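Local coordinates for single-strand DNA-binding protein (Agrobacterium tumefaciens, PDB 3BTP), which binds single-stranded but not double-stranded DNA regardless of sequence and mediates nuclear uptake of the transferred T-DNA strand in the host cell, at residues 391-396 with 434-439. Numbering follows the deposited sequence.
Sequences KLWDRV and GRQSHA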
loop_
_atom_site.group_PDB
_atom_site.type_symbol
_atom_site.label_atom_id
_atom_site.label_comp_id
_atom_site.label_asym_id
_atom_site.label_seq_id
_atom_site.Cartn_x
_atom_site.Cartn_y
_atom_site.Cartn_z
ATOM N N LYS A 391 19.241 -15.722 -5.791
ATOM C CA LYS A 391 18.780 -15.899 -7.195
ATOM C C LYS A 391 18.149 -14.583 -7.738
ATOM O O LYS A 391 17.904 -13.636 -6.979
ATOM C CB LYS A 391 17.780 -17.059 -7.316
ATOM C CG LYS A 391 18.312 -18.435 -6.769
ATOM C CD LYS A 391 17.161 -19.214 -6.122
ATOM C CE LYS A 391 17.407 -20.687 -6.145
ATOM N NZ LYS A 391 18.203 -21.018 -4.922
ATOM N N LEU A 392 17.923 -14.538 -9.034
ATOM C CA LEU A 392 17.266 -13.424 -9.694
ATOM C C LEU A 392 18.126 -12.121 -9.596
ATOM O O LEU A 392 17.593 -11.052 -9.696
ATOM C CB LEU A 392 15.851 -13.218 -9.083
ATOM C CG LEU A 392 14.779 -14.354 -8.940
ATOM C CD1 LEU A 392 13.490 -13.850 -8.328
ATOM C CD2 LEU A 392 14.463 -14.989 -10.262
ATOM N N TRP A 393 19.438 -12.257 -9.374
ATOM C CA TRP A 393 20.367 -11.145 -9.265
ATOM C C TRP A 393 20.475 -10.394 -10.574
ATOM O O TRP A 393 20.918 -9.221 -10.543
ATOM C CB TRP A 393 21.784 -11.629 -8.858
ATOM C CG TRP A 393 22.290 -12.798 -9.689
ATOM C CD1 TRP A 393 22.230 -14.118 -9.327
ATOM C CD2 TRP A 393 22.845 -12.786 -11.035
ATOM N NE1 TRP A 393 22.746 -14.925 -10.323
ATOM C CE2 TRP A 393 23.131 -14.144 -11.380
ATOM C CE3 TRP A 393 23.203 -11.772 -11.937
ATOM C CZ2 TRP A 393 23.756 -14.518 -12.612
ATOM C CZ3 TRP A 393 23.783 -12.127 -13.175
ATOM C CH2 TRP A 393 24.044 -13.502 -13.507
ATOM N N ASP A 394 20.127 -11.015 -11.713
ATOM C CA ASP A 394 20.148 -10.261 -12.963
ATOM C C ASP A 394 18.892 -9.356 -13.148
ATOM O O ASP A 394 18.786 -8.595 -14.123
ATOM C CB ASP A 394 20.279 -11.168 -14.168
ATOM C CG ASP A 394 19.017 -11.945 -14.410
ATOM O OD1 ASP A 394 18.643 -12.754 -13.494
ATOM O OD2 ASP A 394 18.408 -11.749 -15.498
ATOM N N ARG A 395 17.964 -9.416 -12.187
ATOM C CA ARG A 395 16.812 -8.552 -12.234
ATOM C C ARG A 395 16.892 -7.455 -11.112
ATOM O O ARG A 395 16.024 -6.635 -10.972
ATOM C CB ARG A 395 15.580 -9.455 -12.122
ATOM C CG ARG A 395 15.236 -10.149 -13.412
ATOM C CD ARG A 395 14.038 -11.070 -13.254
ATOM N NE ARG A 395 13.583 -11.504 -14.596
ATOM C CZ ARG A 395 12.573 -10.997 -15.309
ATOM N NH1 ARG A 395 11.803 -9.996 -14.840
ATOM N NH2 ARG A 395 12.298 -11.530 -16.499
ATOM N N VAL A 396 17.977 -7.438 -10.367
ATOM C CA VAL A 396 18.133 -6.560 -9.210
ATOM C C VAL A 396 18.997 -5.356 -9.577
ATOM O O VAL A 396 19.987 -5.532 -10.300
ATOM C CB VAL A 396 18.767 -7.338 -8.005
ATOM C CG1 VAL A 396 19.203 -6.407 -6.892
ATOM C CG2 VAL A 396 17.754 -8.407 -7.482
ATOM N N GLY A 434 26.769 -9.724 -5.643
ATOM C CA GLY A 434 27.775 -8.867 -6.194
ATOM C C GLY A 434 28.996 -9.550 -6.807
ATOM O O GLY A 434 29.933 -8.853 -7.190
ATOM N N ARG A 435 29.009 -10.893 -6.874
ATOM C CA ARG A 435 30.058 -11.646 -7.603
ATOM C C ARG A 435 29.459 -12.428 -8.745
ATOM O O ARG A 435 29.981 -13.461 -9.095
ATOM C CB ARG A 435 30.888 -12.574 -6.691
ATOM C CG ARG A 435 30.074 -13.525 -5.837
ATOM C CD ARG A 435 30.831 -14.856 -5.465
ATOM N NE ARG A 435 30.141 -15.605 -4.391
ATOM C CZ ARG A 435 29.246 -16.581 -4.593
ATOM N NH1 ARG A 435 28.894 -16.942 -5.844
ATOM N NH2 ARG A 435 28.706 -17.209 -3.541
ATOM N N GLN A 436 28.366 -11.930 -9.319
ATOM C CA GLN A 436 27.669 -12.610 -10.419
ATOM C C GLN A 436 27.662 -11.723 -11.662
ATOM O O GLN A 436 27.492 -10.516 -11.540
ATOM C CB GLN A 436 26.209 -12.876 -10.019
ATOM C CG GLN A 436 25.996 -13.511 -8.656
ATOM C CD GLN A 436 26.092 -15.012 -8.719
ATOM O OE1 GLN A 436 26.621 -15.561 -9.694
ATOM N NE2 GLN A 436 25.560 -15.699 -7.696
ATOM N N SER A 437 27.813 -12.309 -12.851
ATOM C CA SER A 437 27.692 -11.547 -14.133
ATOM C C SER A 437 27.494 -12.445 -15.393
ATOM O O SER A 437 28.129 -13.491 -15.514
ATOM C CB SER A 437 28.840 -10.516 -14.340
ATOM O OG SER A 437 30.140 -11.038 -14.007
ATOM N N HIS A 438 26.607 -12.022 -16.298
ATOM C CA HIS A 438 26.365 -12.706 -17.574
ATOM C C HIS A 438 27.488 -12.368 -18.602
ATOM O O HIS A 438 28.410 -11.593 -18.290
ATOM C CB HIS A 438 24.966 -12.330 -18.145
ATOM C CG HIS A 438 23.804 -13.129 -17.583
ATOM N ND1 HIS A 438 22.620 -12.537 -17.182
ATOM C CD2 HIS A 438 23.624 -14.466 -17.415
ATOM C CE1 HIS A 438 21.774 -13.470 -16.775
ATOM N NE2 HIS A 438 22.360 -14.650 -16.898
ATOM N N ALA A 439 27.406 -12.948 -19.813
ATOM C CA ALA A 439 28.303 -12.584 -20.936
ATOM C C ALA A 439 27.727 -11.427 -21.742
ATOM O O ALA A 439 28.472 -10.607 -22.285
ATOM C CB ALA A 439 28.575 -13.782 -21.847
#
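Trp393 lays one face of its indole against Gln436. The CB of Gln436 sits over the six-membered ring, 3.6 Å from its centroid and nearly on the ring normal, a well-centred CH-pi contact. From there the glutamine chain bends at chi2 (-86°), which swings Gln436 CD over the pyrrole part, 3.7 Å from Trp393 NE1. The amide ends up stacked on the indole, its plane only 5° from that of the ring, so both the aliphatic and the amide part of Gln436 cover the same face. Trp393 reaches this place with CG between its own backbone N and carbonyl carbon. At the benzo end of the indole, away from the amide, Trp393 CH2 stands over the centre of the His438 imidazole, 3.9 Å above its plane; with the two planes 44° apart, this is an oblique aromatic pair. Asp394 comes to the CE1 end of the imidazole, its CB 3.8 Å from His438 CE1, with OD2 at the ring edge, in plane, and the carboxylate steeply turned from the ring. The contact joins two surface loops of the domain with the closed barrel, one leading from helix 382-388 into strand 396-399, the other following helix 417-427; Met433 also packs on Trp393. No hydrogen bond crosses between the segments; their contact rests on van der Waals, CH-pi and amide-ring packing. Asp394 OD2 is 4.6 Å from His438 ND1, too far for a salt bridge, yet the nearby carboxylate could modestly favour a protonated His438.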